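Local atomic coordinates of uncharacterized protein (Burkholderia cenocepacia, PDB entry 6ANS), a protein that is of unknown function, carries two stretches of the DUF1214 family and binds a sodium ion and a phosphate ion in the crystal. Residues L70-R75 against T99-A104; I76-H81 against M232-F237; T130-S135 against R201-A206; V306-Y311 against G361-R366; R319-C324 against W352-G357. All coordinates share one frame; numbering follows the deposited sequence.

In the fold
Contacts 1, 2 and 4 are buried, whereas contacts 3 and 5 lie farther out, their centres about 18 Å from the centre of the chain, and are only partly buried. Contacts 1 and 2 share helix 60-83 and meet where Ile-76 packs on Ala-100 and Ile-102; the first joins the helix to a loop by arginine bonds, the second to helix 224-251 by close apolar packing. Contact 4, 306-311 with 361-366, touches both contact 1, through Ala-104, and contact 5, through Leu-308 and Ile-323. Contact 3 touches none of the others. Main-chain bonds tie contacts 3 and 5, the latter adding a CH-pi contact; waters bridge contacts 1, 2, 3 and 5. Contact 4 combines antiparallel strand pairing with a buried polar network.

Contact 1 (L70-R75 against T99-A104); sequences LSRLMR and TAKIGA. With NA (sodium ion), chain F.
The helical residues 70-75 run past the irregular segment 99-104 and come nearest at Arg-72 and Ala-100, whose CA atoms are 4.9 Å apart. Arg-75 reaches Thr-99 end-on with two nitrogens, each to its own oxygen: NH1 to the backbone O of Thr-99 at 2.8 Å, from above the carbonyl plane, and NH2 to Thr-99 OG1 at 2.9 Å, within the guanidinium plane. A bend at chi3 (56°) turns its chain toward the loop. Two bonds to one residue restrict rotation of the guanidinium, a task suited to arginine. Arg-72 stays extended, one guanidinium face against Thr-99 O without bonding it; its NE forms a salt bridge with Glu-83 of the second subunit and its NH1 one with Glu-314. Water 1 joins Arg-72 NH1 to Lys-101 NZ, which also bonds Ser-315. Farther along, the branched Leu-73 and Ile-102 meet through CD2 and CG1 at 3.5 Å, an apolar patch. Beyond it, the carbonyl oxygens of Gly-103 and Ala-104 bind the sodium ion, each at 2.4 Å; the loop packed on helix 60-83 thus continues into the sodium site, which three further atoms complete.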
# COMPACT_ATOMS: atom_id res chain seq x y z
N LEU A 70 -8.10 1.07 12.63
CA LEU A 70 -6.86 1.62 13.19
C LEU A 70 -5.65 1.12 12.43
O LEU A 70 -4.76 1.91 12.08
CB LEU A 70 -6.73 1.28 14.68
CG LEU A 70 -7.68 1.88 15.71
CD1 LEU A 70 -7.16 1.65 17.13
CD2 LEU A 70 -7.91 3.37 15.47
N SER A 71 -5.59 -0.18 12.14
CA SER A 71 -4.47 -0.68 11.35
C SER A 71 -4.43 -0.04 9.96
O SER A 71 -3.35 0.16 9.40
CB SER A 71 -4.52 -2.21 11.26
OG SER A 71 -5.44 -2.67 10.27
N ARG A 72 -5.60 0.26 9.39
CA ARG A 72 -5.63 0.93 8.09
C ARG A 72 -5.12 2.37 8.18
O ARG A 72 -4.42 2.84 7.28
CB ARG A 72 -7.05 0.91 7.53
CG ARG A 72 -7.48 -0.49 7.11
CD ARG A 72 -8.97 -0.56 6.84
NE ARG A 72 -9.32 -1.79 6.14
CZ ARG A 72 -10.47 -1.99 5.51
NH1 ARG A 72 -11.40 -1.03 5.50
NH2 ARG A 72 -10.68 -3.14 4.87
N LEU A 73 -5.46 3.08 9.26
CA LEU A 73 -4.95 4.44 9.42
C LEU A 73 -3.43 4.43 9.50
O LEU A 73 -2.75 5.30 8.93
CB LEU A 73 -5.55 5.07 10.67
CG LEU A 73 -7.06 5.30 10.60
CD1 LEU A 73 -7.57 5.92 11.90
CD2 LEU A 73 -7.40 6.19 9.42
N MSE A 74 -2.87 3.42 10.18
CA MSE A 74 -1.44 3.17 10.32
C MSE A 74 -0.71 3.14 9.00
O MSE A 74 0.33 3.73 8.79
CB MSE A 74 -1.23 1.81 10.99
CG MSE A 74 -0.69 1.81 12.37
SE MSE A 74 -0.49 -0.06 12.95
CE MSE A 74 1.34 -0.24 12.29
N ARG A 75 -1.28 2.33 8.11
CA ARG A 75 -0.67 2.14 6.80
C ARG A 75 -0.65 3.46 6.03
O ARG A 75 0.38 3.83 5.45
CB ARG A 75 -1.43 1.05 6.05
CG ARG A 75 -1.21 -0.38 6.62
CD ARG A 75 -2.38 -1.32 6.25
NE ARG A 75 -2.59 -1.38 4.81
CZ ARG A 75 -3.78 -1.47 4.22
NH1 ARG A 75 -4.90 -1.53 4.94
NH2 ARG A 75 -3.85 -1.49 2.90
N THR A 99 -8.75 -0.70 0.48
CA THR A 99 -8.44 -1.35 1.76
C THR A 99 -7.91 -0.40 2.83
O THR A 99 -7.37 -0.86 3.83
CB THR A 99 -7.45 -2.51 1.58
OG1 THR A 99 -6.18 -1.99 1.18
CG2 THR A 99 -7.95 -3.55 0.53
N ALA A 100 -8.06 0.92 2.65
CA ALA A 100 -7.70 1.88 3.70
C ALA A 100 -8.52 3.12 3.46
O ALA A 100 -8.50 3.66 2.36
CB ALA A 100 -6.20 2.22 3.67
N LYS A 101 -9.25 3.58 4.49
CA LYS A 101 -10.33 4.53 4.27
C LYS A 101 -10.42 5.56 5.39
O LYS A 101 -10.27 5.22 6.57
CB LYS A 101 -11.67 3.79 4.12
CG LYS A 101 -11.73 2.88 2.88
CD LYS A 101 -13.04 2.08 2.82
CE LYS A 101 -13.08 1.18 1.58
NZ LYS A 101 -14.39 0.49 1.47
N ILE A 102 -10.69 6.82 5.02
CA ILE A 102 -10.74 7.93 5.97
C ILE A 102 -11.89 8.87 5.62
O ILE A 102 -11.99 9.34 4.48
CB ILE A 102 -9.43 8.74 5.96
CG1 ILE A 102 -8.24 7.93 6.47
CG2 ILE A 102 -9.61 10.03 6.80
CD1 ILE A 102 -6.90 8.65 6.30
N GLY A 103 -12.73 9.16 6.61
CA GLY A 103 -13.57 10.35 6.58
C GLY A 103 -14.62 10.37 5.49
O GLY A 103 -14.81 11.40 4.84
N ALA A 104 -15.37 9.27 5.34
CA ALA A 104 -16.32 9.11 4.24
C ALA A 104 -15.58 9.20 2.90
O ALA A 104 -15.80 10.10 2.09
CB ALA A 104 -17.46 10.13 4.32
NA NA F . -14.60 12.14 2.60
O HOH W 1 -14.00 -1.57 3.68

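Contact 2 (I76-H81 against M232-F237); sequences IALEMH and MRAAQF
Water 2 is held by His-81 and Arg-233 together: it donates to His-81 O at 2.9 Å and accepts from Arg-233 NE, also at 2.9 Å, with a weak third link to His-81 ND1. The imidazole, with the water at its edge, lies between aliphatic carbons, Arg-233 CB over the centre of one face (3.8 Å from the centroid) and Met-80 CG over the other. The flat ring can thus use its faces for packing. With CG anti to the backbone N (chi1 -177°), the Phe-237 ring extends to Met-80, a selenomethionine whose SE lies 3.5 Å from Phe-237 CE1 in an oblique Met-aromatic contact. Alanines suit the nearest backbone approach, where the CA atoms of Ala-77 and Ala-234 are 4.6 Å apart and Ala-77 CB rests 3.3 Å from Ala-234 O. The axes of 76-81 and 232-237 approach to 8.4 Å, their directions 144° apart. These segments of helices 60-83 and 224-251 form a roughly antiparallel helix pair in which Phe-237 enters as a knob into the hole formed by Ile-76, Ala-77, Met-80 and His-81.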
# COMPACT_ATOMS: atom_id res chain seq x y z
N ILE A 76 -1.77 4.18 6.05
CA ILE A 76 -1.83 5.49 5.39
C ILE A 76 -0.85 6.45 6.05
O ILE A 76 -0.08 7.15 5.38
CB ILE A 76 -3.27 6.05 5.44
CG1 ILE A 76 -4.23 5.18 4.62
CG2 ILE A 76 -3.30 7.46 4.92
CD1 ILE A 76 -5.69 5.53 4.91
N ALA A 77 -0.86 6.47 7.38
CA ALA A 77 -0.01 7.38 8.13
C ALA A 77 1.46 7.18 7.79
O ALA A 77 2.22 8.14 7.72
CB ALA A 77 -0.26 7.19 9.63
N LEU A 78 1.89 5.92 7.59
CA LEU A 78 3.31 5.66 7.34
C LEU A 78 3.73 6.09 5.94
O LEU A 78 4.86 6.53 5.73
CB LEU A 78 3.62 4.17 7.58
CG LEU A 78 3.65 3.71 9.04
CD1 LEU A 78 3.63 2.16 9.15
CD2 LEU A 78 4.87 4.28 9.78
N GLU A 79 2.85 5.92 4.95
CA GLU A 79 3.16 6.44 3.63
C GLU A 79 3.20 7.96 3.65
O GLU A 79 4.11 8.58 3.08
CB GLU A 79 2.12 5.94 2.62
CG GLU A 79 2.22 4.41 2.35
CD GLU A 79 1.17 3.89 1.36
OE1 GLU A 79 0.54 4.69 0.65
OE2 GLU A 79 0.95 2.66 1.31
N MSE A 80 2.22 8.56 4.33
CA MSE A 80 2.13 9.99 4.45
C MSE A 80 3.34 10.61 5.12
O MSE A 80 3.89 11.58 4.61
CB MSE A 80 0.88 10.36 5.25
CG MSE A 80 0.68 11.86 5.38
SE MSE A 80 -0.99 12.23 6.34
CE MSE A 80 -2.32 11.57 5.03
N HIS A 81 3.77 10.04 6.25
CA HIS A 81 4.73 10.73 7.11
C HIS A 81 6.11 10.10 7.15
O HIS A 81 7.02 10.74 7.66
CB HIS A 81 4.18 10.82 8.54
CG HIS A 81 3.04 11.76 8.67
ND1 HIS A 81 3.17 13.11 8.44
CD2 HIS A 81 1.74 11.55 8.99
CE1 HIS A 81 2.00 13.71 8.65
NE2 HIS A 81 1.12 12.78 8.98
N MSE A 232 6.46 9.74 14.89
CA MSE A 232 5.53 10.32 15.85
C MSE A 232 4.34 10.94 15.13
O MSE A 232 3.19 10.77 15.56
CB MSE A 232 6.24 11.34 16.76
CG MSE A 232 7.24 10.69 17.74
SE MSE A 232 6.68 8.91 18.47
CE MSE A 232 5.03 9.50 19.40
N ARG A 233 4.58 11.63 14.01
CA ARG A 233 3.45 12.17 13.25
C ARG A 233 2.54 11.05 12.75
O ARG A 233 1.31 11.17 12.79
CB ARG A 233 3.93 13.05 12.09
CG ARG A 233 4.33 14.49 12.53
CD ARG A 233 4.63 15.39 11.31
NE ARG A 233 5.86 14.97 10.64
CZ ARG A 233 7.08 15.33 11.05
NH1 ARG A 233 7.22 16.13 12.10
NH2 ARG A 233 8.15 14.90 10.39
N ALA A 234 3.14 9.95 12.27
CA ALA A 234 2.33 8.83 11.81
C ALA A 234 1.47 8.27 12.94
O ALA A 234 0.26 8.08 12.78
CB ALA A 234 3.22 7.74 11.22
N ALA A 235 2.07 8.04 14.11
CA ALA A 235 1.32 7.51 15.25
C ALA A 235 0.23 8.48 15.68
O ALA A 235 -0.90 8.07 15.97
CB ALA A 235 2.25 7.21 16.44
N GLN A 236 0.56 9.77 15.73
CA GLN A 236 -0.43 10.77 16.15
C GLN A 236 -1.53 10.94 15.11
O GLN A 236 -2.65 11.30 15.47
CB GLN A 236 0.27 12.09 16.46
CG GLN A 236 0.93 12.10 17.85
CD GLN A 236 2.21 12.90 17.90
OE1 GLN A 236 2.47 13.73 17.02
NE2 GLN A 236 3.01 12.68 18.95
N PHE A 237 -1.23 10.69 13.83
CA PHE A 237 -2.26 10.68 12.80
C PHE A 237 -3.33 9.63 13.08
O PHE A 237 -4.52 9.90 12.92
CB PHE A 237 -1.62 10.44 11.42
CG PHE A 237 -2.59 10.49 10.26
CD1 PHE A 237 -2.84 11.69 9.60
CD2 PHE A 237 -3.23 9.33 9.82
CE1 PHE A 237 -3.73 11.74 8.51
CE2 PHE A 237 -4.12 9.36 8.75
CZ PHE A 237 -4.37 10.57 8.08
O HOH W 2 6.52 13.53 8.18

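Contact 3 (T130-S135 against R201-A206); sequences TVAYLS and RTETPA
Thr-130 and Thr-204 meet at a slant, the hydroxyl of the first turned onto the backbone of the second. Thr-130 OG1, placed between its own backbone N and carbonyl carbon (chi1 64°), accepts from Thr-204 N at 2.6 Å in a fairly straight bond of 165°. The carbonyl of Thr-204 answers: its O accepts from Thr-130 N at 2.9 Å and from Val-131 N at 3.0 Å, the two donors reaching it from opposite faces of its plane. Threonine suits this place because its short hydroxyl can bond the opposing main chain while its methyl stays beside its own backbone. Water 3 adds a bridge, bonding Thr-130 OG1 and Thr-204 OG1 and donating to Thr-202 O at 2.7 Å. Val-131 and Glu-203 cross at about a right angle, with CG2 beside OE1 at 4.2 Å; the carboxylate has weak bonds to Leu-198 N and Asp-199 N. Since the direct bonds here all involve the main chain, the chemistry implies that the loop before strand 207-212 is held against the loop leading into strand 133-140 mainly through its backbone.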
# COMPACT_ATOMS: atom_id res chain seq x y z
N THR A 130 -9.46 10.68 -19.52
CA THR A 130 -10.86 10.96 -19.82
C THR A 130 -11.76 11.05 -18.59
O THR A 130 -12.98 11.21 -18.74
CB THR A 130 -11.45 9.90 -20.76
OG1 THR A 130 -11.45 8.63 -20.09
CG2 THR A 130 -10.63 9.81 -22.05
N VAL A 131 -11.22 10.89 -17.38
CA VAL A 131 -12.05 11.09 -16.20
C VAL A 131 -12.57 12.53 -16.24
O VAL A 131 -11.81 13.47 -16.50
CB VAL A 131 -11.25 10.76 -14.92
CG1 VAL A 131 -10.03 11.67 -14.77
CG2 VAL A 131 -12.16 10.79 -13.68
N ALA A 132 -13.89 12.70 -16.10
CA ALA A 132 -14.45 14.02 -16.36
C ALA A 132 -14.18 15.00 -15.22
O ALA A 132 -13.91 16.18 -15.48
CB ALA A 132 -15.95 13.94 -16.66
N TYR A 133 -14.26 14.55 -13.97
CA TYR A 133 -14.00 15.43 -12.83
C TYR A 133 -12.60 15.19 -12.27
O TYR A 133 -12.24 14.06 -11.91
CB TYR A 133 -15.05 15.27 -11.73
CG TYR A 133 -14.87 16.31 -10.63
CD1 TYR A 133 -14.01 16.08 -9.55
CD2 TYR A 133 -15.55 17.53 -10.68
CE1 TYR A 133 -13.83 17.03 -8.55
CE2 TYR A 133 -15.37 18.49 -9.68
CZ TYR A 133 -14.51 18.23 -8.62
OH TYR A 133 -14.33 19.18 -7.64
N LEU A 134 -11.83 16.27 -12.17
CA LEU A 134 -10.44 16.25 -11.71
C LEU A 134 -10.18 17.53 -10.93
O LEU A 134 -10.36 18.62 -11.48
CB LEU A 134 -9.50 16.16 -12.92
CG LEU A 134 -8.02 16.31 -12.63
CD1 LEU A 134 -7.56 15.11 -11.81
CD2 LEU A 134 -7.25 16.39 -13.95
N SER A 135 -9.79 17.42 -9.65
CA SER A 135 -9.51 18.62 -8.88
C SER A 135 -8.19 18.48 -8.13
O SER A 135 -7.75 17.36 -7.83
CB SER A 135 -10.67 18.97 -7.91
OG SER A 135 -10.72 18.10 -6.80
N ARG A 201 -15.19 1.84 -15.47
CA ARG A 201 -14.97 0.88 -16.54
C ARG A 201 -14.70 1.56 -17.87
O ARG A 201 -13.98 1.00 -18.71
CB ARG A 201 -16.19 -0.03 -16.69
CG ARG A 201 -16.16 -1.29 -15.85
CD ARG A 201 -17.48 -1.50 -15.14
NE ARG A 201 -18.52 -0.62 -15.65
CZ ARG A 201 -19.57 -1.02 -16.34
NH1 ARG A 201 -19.73 -2.31 -16.61
NH2 ARG A 201 -20.46 -0.12 -16.77
N THR A 202 -15.25 2.75 -18.08
CA THR A 202 -15.15 3.42 -19.37
C THR A 202 -14.37 4.73 -19.35
O THR A 202 -14.16 5.34 -20.41
CB THR A 202 -16.55 3.67 -19.91
OG1 THR A 202 -17.22 4.58 -19.03
CG2 THR A 202 -17.31 2.36 -19.99
N GLU A 203 -13.94 5.18 -18.18
CA GLU A 203 -13.17 6.40 -18.06
C GLU A 203 -11.72 6.04 -17.78
O GLU A 203 -11.44 5.01 -17.16
CB GLU A 203 -13.71 7.30 -16.96
CG GLU A 203 -15.00 7.99 -17.31
CD GLU A 203 -15.58 8.72 -16.13
OE1 GLU A 203 -15.25 8.32 -15.00
OE2 GLU A 203 -16.37 9.67 -16.30
N THR A 204 -10.84 6.80 -18.31
CA THR A 204 -9.43 6.56 -18.13
C THR A 204 -8.88 7.57 -17.13
O THR A 204 -9.14 8.77 -17.30
CB THR A 204 -8.71 6.70 -19.47
OG1 THR A 204 -9.20 5.69 -20.38
CG2 THR A 204 -7.21 6.56 -19.30
N PRO A 205 -8.13 7.14 -16.11
CA PRO A 205 -7.60 8.10 -15.13
C PRO A 205 -6.51 8.96 -15.75
O PRO A 205 -5.76 8.52 -16.63
CB PRO A 205 -7.01 7.22 -14.02
CG PRO A 205 -7.57 5.86 -14.22
CD PRO A 205 -7.94 5.74 -15.68
N ALA A 206 -6.40 10.18 -15.25
CA ALA A 206 -5.22 10.97 -15.56
C ALA A 206 -4.01 10.29 -14.94
O ALA A 206 -4.10 9.70 -13.85
CB ALA A 206 -5.40 12.39 -15.03
O HOH W 3 -11.89 6.39 -21.39

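Contact 4 (V306-Y311 against G361-R366); sequences VQLNNY and GTICWR. With PO4 (phosphate ion), chain E.
Strands 303-309 and 360-368 are neighbours in a four-stranded antiparallel sheet, and this pair forms part of its middle. Gln-307 and Cys-364 make a hydrogen-bonded pair, Gln-307 N reaching Cys-364 O at 2.9 Å and Cys-364 N returning to Gln-307 O at 3.2 Å. On the face carrying Val-306, Leu-308, Ile-363 and Trp-365 the contacts are apolar. The beta-branched Val-306 sets CB obliquely against the large indole, 3.5 Å from Trp-365 CE3, while Trp-365 also stacks with Trp-304; Leu-308 and Ile-363 touch through their CD1 methyls.

The face of Gln-307, Asn-309, Thr-362 and Cys-364 is largely polar, although buried, and its polar groups bond one another and further partners. Thr-362 OG1 donates to Asn-310 O at 2.9 Å. Gln-307 uses both ends of its amide: NE2 gives a nearly straight bond (173°) to Asn-309 OD1 at 2.7 Å and also bonds Asp-105 O, while OE1 takes two donors of Arg-366 from one face of the amide plane. An amide side chain suits this relay because it donates and accepts at once. Arg-366, extended from CG to NE, keeps Gln-307 OE1 at its guanidinium edge and Cys-364 SG over one face. Tyr-111, Arg-194 and Tyr-278 also bind the phosphate ion, probably from the crystallisation liquor, to which Arg-366 NE gives a 2.7 Å bond at O1 and NH2 a 2.9 Å bond at O2.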
# COMPACT_ATOMS: atom_id res chain seq x y z
N VAL A 306 -24.21 9.10 -3.26
CA VAL A 306 -24.51 8.82 -1.86
C VAL A 306 -23.88 7.47 -1.53
O VAL A 306 -23.92 6.54 -2.34
CB VAL A 306 -26.03 8.84 -1.59
CG1 VAL A 306 -26.75 7.83 -2.48
CG2 VAL A 306 -26.30 8.58 -0.10
N GLN A 307 -23.26 7.38 -0.36
CA GLN A 307 -22.53 6.18 0.01
C GLN A 307 -22.90 5.74 1.41
O GLN A 307 -23.22 6.57 2.27
CB GLN A 307 -21.02 6.41 -0.06
CG GLN A 307 -20.52 7.46 0.96
CD GLN A 307 -19.03 7.71 0.84
OE1 GLN A 307 -18.60 8.45 -0.04
NE2 GLN A 307 -18.24 7.10 1.73
N LEU A 308 -22.82 4.44 1.65
CA LEU A 308 -23.09 3.87 2.96
C LEU A 308 -21.76 3.50 3.61
O LEU A 308 -20.88 2.93 2.95
CB LEU A 308 -24.01 2.66 2.84
CG LEU A 308 -24.82 2.36 4.11
CD1 LEU A 308 -25.81 3.50 4.37
CD2 LEU A 308 -25.55 1.02 4.01
N ASN A 309 -21.59 3.87 4.89
CA ASN A 309 -20.35 3.68 5.64
C ASN A 309 -20.61 2.92 6.93
O ASN A 309 -21.74 2.85 7.41
CB ASN A 309 -19.69 5.02 6.05
CG ASN A 309 -19.61 6.02 4.90
OD1 ASN A 309 -19.41 5.65 3.74
ND2 ASN A 309 -19.71 7.31 5.24
N ASN A 310 -19.53 2.41 7.54
CA ASN A 310 -19.65 1.93 8.91
C ASN A 310 -19.54 3.11 9.88
O ASN A 310 -19.46 4.28 9.47
CB ASN A 310 -18.62 0.85 9.21
CG ASN A 310 -17.18 1.34 9.16
OD1 ASN A 310 -16.89 2.54 9.10
ND2 ASN A 310 -16.26 0.39 9.19
N TYR A 311 -19.56 2.81 11.18
CA TYR A 311 -19.54 3.89 12.17
C TYR A 311 -18.26 4.71 12.10
O TYR A 311 -18.27 5.90 12.43
CB TYR A 311 -19.72 3.34 13.58
CG TYR A 311 -19.84 4.46 14.60
CD1 TYR A 311 -21.05 5.11 14.81
CD2 TYR A 311 -18.73 4.88 15.33
CE1 TYR A 311 -21.18 6.12 15.73
CE2 TYR A 311 -18.84 5.89 16.28
CZ TYR A 311 -20.07 6.52 16.46
OH TYR A 311 -20.20 7.53 17.37
N GLY A 361 -24.39 2.62 11.05
CA GLY A 361 -23.25 3.18 10.35
C GLY A 361 -23.43 4.66 10.11
O GLY A 361 -24.27 5.31 10.75
N THR A 362 -22.65 5.19 9.18
CA THR A 362 -22.81 6.57 8.73
C THR A 362 -23.09 6.58 7.23
O THR A 362 -22.97 5.56 6.54
CB THR A 362 -21.58 7.43 9.05
OG1 THR A 362 -20.41 6.82 8.49
CG2 THR A 362 -21.41 7.61 10.56
N ILE A 363 -23.48 7.74 6.74
CA ILE A 363 -23.94 7.90 5.37
C ILE A 363 -23.57 9.31 4.92
O ILE A 363 -23.62 10.26 5.71
CB ILE A 363 -25.46 7.62 5.26
CG1 ILE A 363 -25.96 7.75 3.82
CG2 ILE A 363 -26.26 8.58 6.14
CD1 ILE A 363 -27.36 7.22 3.66
N CYS A 364 -23.17 9.43 3.65
CA CYS A 364 -22.75 10.70 3.06
C CYS A 364 -23.36 10.90 1.67
O CYS A 364 -23.28 10.01 0.82
CB CYS A 364 -21.22 10.77 2.95
SG CYS A 364 -20.56 12.25 2.10
N TRP A 365 -23.94 12.08 1.45
CA TRP A 365 -24.47 12.49 0.17
C TRP A 365 -23.67 13.69 -0.32
O TRP A 365 -23.31 14.57 0.47
CB TRP A 365 -25.96 12.84 0.30
CG TRP A 365 -26.68 13.09 -1.01
CD1 TRP A 365 -26.45 14.10 -1.91
CD2 TRP A 365 -27.78 12.33 -1.54
NE1 TRP A 365 -27.33 14.01 -2.97
CE2 TRP A 365 -28.15 12.93 -2.77
CE3 TRP A 365 -28.49 11.21 -1.10
CZ2 TRP A 365 -29.18 12.43 -3.56
CZ3 TRP A 365 -29.52 10.72 -1.90
CH2 TRP A 365 -29.86 11.33 -3.11
N ARG A 366 -23.38 13.72 -1.62
CA ARG A 366 -22.62 14.81 -2.23
C ARG A 366 -23.38 15.39 -3.42
O ARG A 366 -23.79 14.63 -4.30
CB ARG A 366 -21.26 14.36 -2.73
CG ARG A 366 -20.26 13.97 -1.65
CD ARG A 366 -18.98 13.50 -2.34
NE ARG A 366 -18.07 12.84 -1.42
CZ ARG A 366 -18.21 11.59 -0.99
NH1 ARG A 366 -19.24 10.85 -1.41
NH2 ARG A 366 -17.33 11.07 -0.14
P PO4 E . -14.58 13.87 -0.57
O1 PO4 E . -15.73 14.21 -1.49
O2 PO4 E . -15.06 12.78 0.34
O3 PO4 E . -13.36 13.43 -1.34
O4 PO4 E . -14.25 15.12 0.21

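Contact 5 (R319-C324 against W352-G357); sequences RHFDIC and WLDTAG
Ala-356, with an unusual positive phi of 55°, puts its methyl squarely over the ring of Phe-321: CB is 3.9 Å from the centroid and 12° off the normal, a CH-pi contact. Alanine suits the spot because a lone methyl can point its C-H bonds at the ring face without further bulk; the opposite face carries His-320 CB toward the rim. Asp-354 holds the backbone of Ala-356, its OD1 accepting from Ala-356 N at 2.7 Å, met from above the carboxylate plane; this bond closes an Asx turn, for which aspartate has the right side-chain length. Having CG anti to the backbone N (chi1 -175°), Asp-354 also brings OD2 within 3.5 Å of Phe-321 CD1, the carboxylate and ring planes being perpendicular.

The single direct hydrogen bond between the segments runs from Asp-354 N to Asp-322 O at 2.8 Å. Water 4 adds a second link by accepting from Asp-322 N and donating to Asp-354 OD2, so the backbone of Asp-322 is tied to Asp-354 at both its N and its O. Leu-353 packs CD2 against the main chain of Ile-323, at 3.5 Å from its C atom, while Asp-322 OD2 approaches Trp-352 CZ3 obliquely. Pro-219 of the second subunit packs on Phe-321. The whole joins the loop entering strand 324-326 to the end of edge strand 351-354, where the chain leaves its sheet through an Asx turn.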
# COMPACT_ATOMS: atom_id res chain seq x y z
N ARG A 319 -16.03 -3.27 -3.30
CA ARG A 319 -15.59 -4.36 -4.18
C ARG A 319 -16.62 -5.47 -4.21
O ARG A 319 -16.72 -6.19 -5.21
CB ARG A 319 -14.24 -4.94 -3.72
CG ARG A 319 -13.06 -3.99 -3.80
CD ARG A 319 -11.85 -4.55 -3.04
NE ARG A 319 -12.16 -4.93 -1.65
CZ ARG A 319 -11.29 -5.53 -0.82
NH1 ARG A 319 -10.06 -5.81 -1.22
NH2 ARG A 319 -11.67 -5.87 0.41
N HIS A 320 -17.39 -5.63 -3.14
CA HIS A 320 -18.29 -6.78 -3.05
C HIS A 320 -19.73 -6.45 -2.72
O HIS A 320 -20.56 -7.36 -2.76
CB HIS A 320 -17.78 -7.76 -1.99
CG HIS A 320 -16.42 -8.30 -2.29
ND1 HIS A 320 -15.28 -7.84 -1.66
CD2 HIS A 320 -16.02 -9.24 -3.17
CE1 HIS A 320 -14.23 -8.49 -2.13
NE2 HIS A 320 -14.65 -9.35 -3.05
N PHE A 321 -20.05 -5.22 -2.35
CA PHE A 321 -21.40 -4.84 -2.00
C PHE A 321 -21.74 -3.56 -2.75
O PHE A 321 -20.86 -2.73 -3.01
CB PHE A 321 -21.57 -4.64 -0.48
CG PHE A 321 -21.20 -5.84 0.35
CD1 PHE A 321 -22.08 -6.90 0.49
CD2 PHE A 321 -19.99 -5.88 1.02
CE1 PHE A 321 -21.74 -8.01 1.27
CE2 PHE A 321 -19.64 -6.98 1.80
CZ PHE A 321 -20.52 -8.05 1.93
N ASP A 322 -23.02 -3.40 -3.09
CA ASP A 322 -23.53 -2.19 -3.73
C ASP A 322 -23.83 -1.17 -2.64
O ASP A 322 -24.92 -1.16 -2.07
CB ASP A 322 -24.77 -2.50 -4.57
CG ASP A 322 -24.50 -3.54 -5.63
OD1 ASP A 322 -23.43 -3.49 -6.27
OD2 ASP A 322 -25.35 -4.44 -5.82
N ILE A 323 -22.86 -0.31 -2.33
CA ILE A 323 -22.99 0.57 -1.17
C ILE A 323 -22.78 2.02 -1.57
O ILE A 323 -22.66 2.91 -0.72
CB ILE A 323 -22.02 0.13 -0.05
CG1 ILE A 323 -20.56 0.09 -0.53
CG2 ILE A 323 -22.44 -1.27 0.48
CD1 ILE A 323 -19.79 1.39 -0.34
N CYS A 324 -22.77 2.27 -2.88
CA CYS A 324 -22.66 3.62 -3.42
C CYS A 324 -23.51 3.71 -4.69
O CYS A 324 -23.44 2.83 -5.55
CB CYS A 324 -21.22 4.00 -3.75
SG CYS A 324 -21.03 5.75 -4.18
N TRP A 352 -30.33 1.19 -4.61
CA TRP A 352 -30.16 0.41 -3.40
C TRP A 352 -28.78 0.62 -2.78
O TRP A 352 -27.77 0.60 -3.49
CB TRP A 352 -30.38 -1.07 -3.71
CG TRP A 352 -30.17 -2.01 -2.58
CD1 TRP A 352 -30.64 -1.87 -1.31
CD2 TRP A 352 -29.42 -3.23 -2.61
NE1 TRP A 352 -30.24 -2.94 -0.55
CE2 TRP A 352 -29.50 -3.79 -1.32
CE3 TRP A 352 -28.71 -3.91 -3.60
CZ2 TRP A 352 -28.88 -5.00 -1.00
CZ3 TRP A 352 -28.10 -5.11 -3.28
CH2 TRP A 352 -28.19 -5.64 -1.99
N LEU A 353 -28.75 0.80 -1.46
CA LEU A 353 -27.52 0.73 -0.67
C LEU A 353 -27.62 -0.47 0.27
O LEU A 353 -28.52 -0.53 1.11
CB LEU A 353 -27.29 2.02 0.11
CG LEU A 353 -27.20 3.30 -0.73
CD1 LEU A 353 -26.99 4.52 0.15
CD2 LEU A 353 -26.10 3.21 -1.81
N ASP A 354 -26.69 -1.43 0.12
CA ASP A 354 -26.70 -2.68 0.88
C ASP A 354 -26.11 -2.45 2.27
O ASP A 354 -24.98 -1.97 2.39
CB ASP A 354 -25.88 -3.73 0.12
CG ASP A 354 -25.92 -5.11 0.76
OD1 ASP A 354 -26.37 -5.25 1.93
OD2 ASP A 354 -25.47 -6.06 0.10
N THR A 355 -26.87 -2.79 3.32
CA THR A 355 -26.35 -2.60 4.68
C THR A 355 -25.23 -3.58 5.02
O THR A 355 -24.49 -3.34 5.99
CB THR A 355 -27.46 -2.70 5.73
OG1 THR A 355 -28.18 -3.93 5.59
CG2 THR A 355 -28.42 -1.50 5.61
N ALA A 356 -25.08 -4.66 4.26
CA ALA A 356 -23.86 -5.49 4.30
C ALA A 356 -23.55 -5.97 5.72
O ALA A 356 -22.41 -5.90 6.19
CB ALA A 356 -22.67 -4.72 3.71
N GLY A 357 -24.58 -6.44 6.41
CA GLY A 357 -24.42 -7.01 7.73
C GLY A 357 -24.35 -6.02 8.87
O GLY A 357 -24.25 -6.44 10.02
O HOH W 4 -24.50 -5.82 -2.47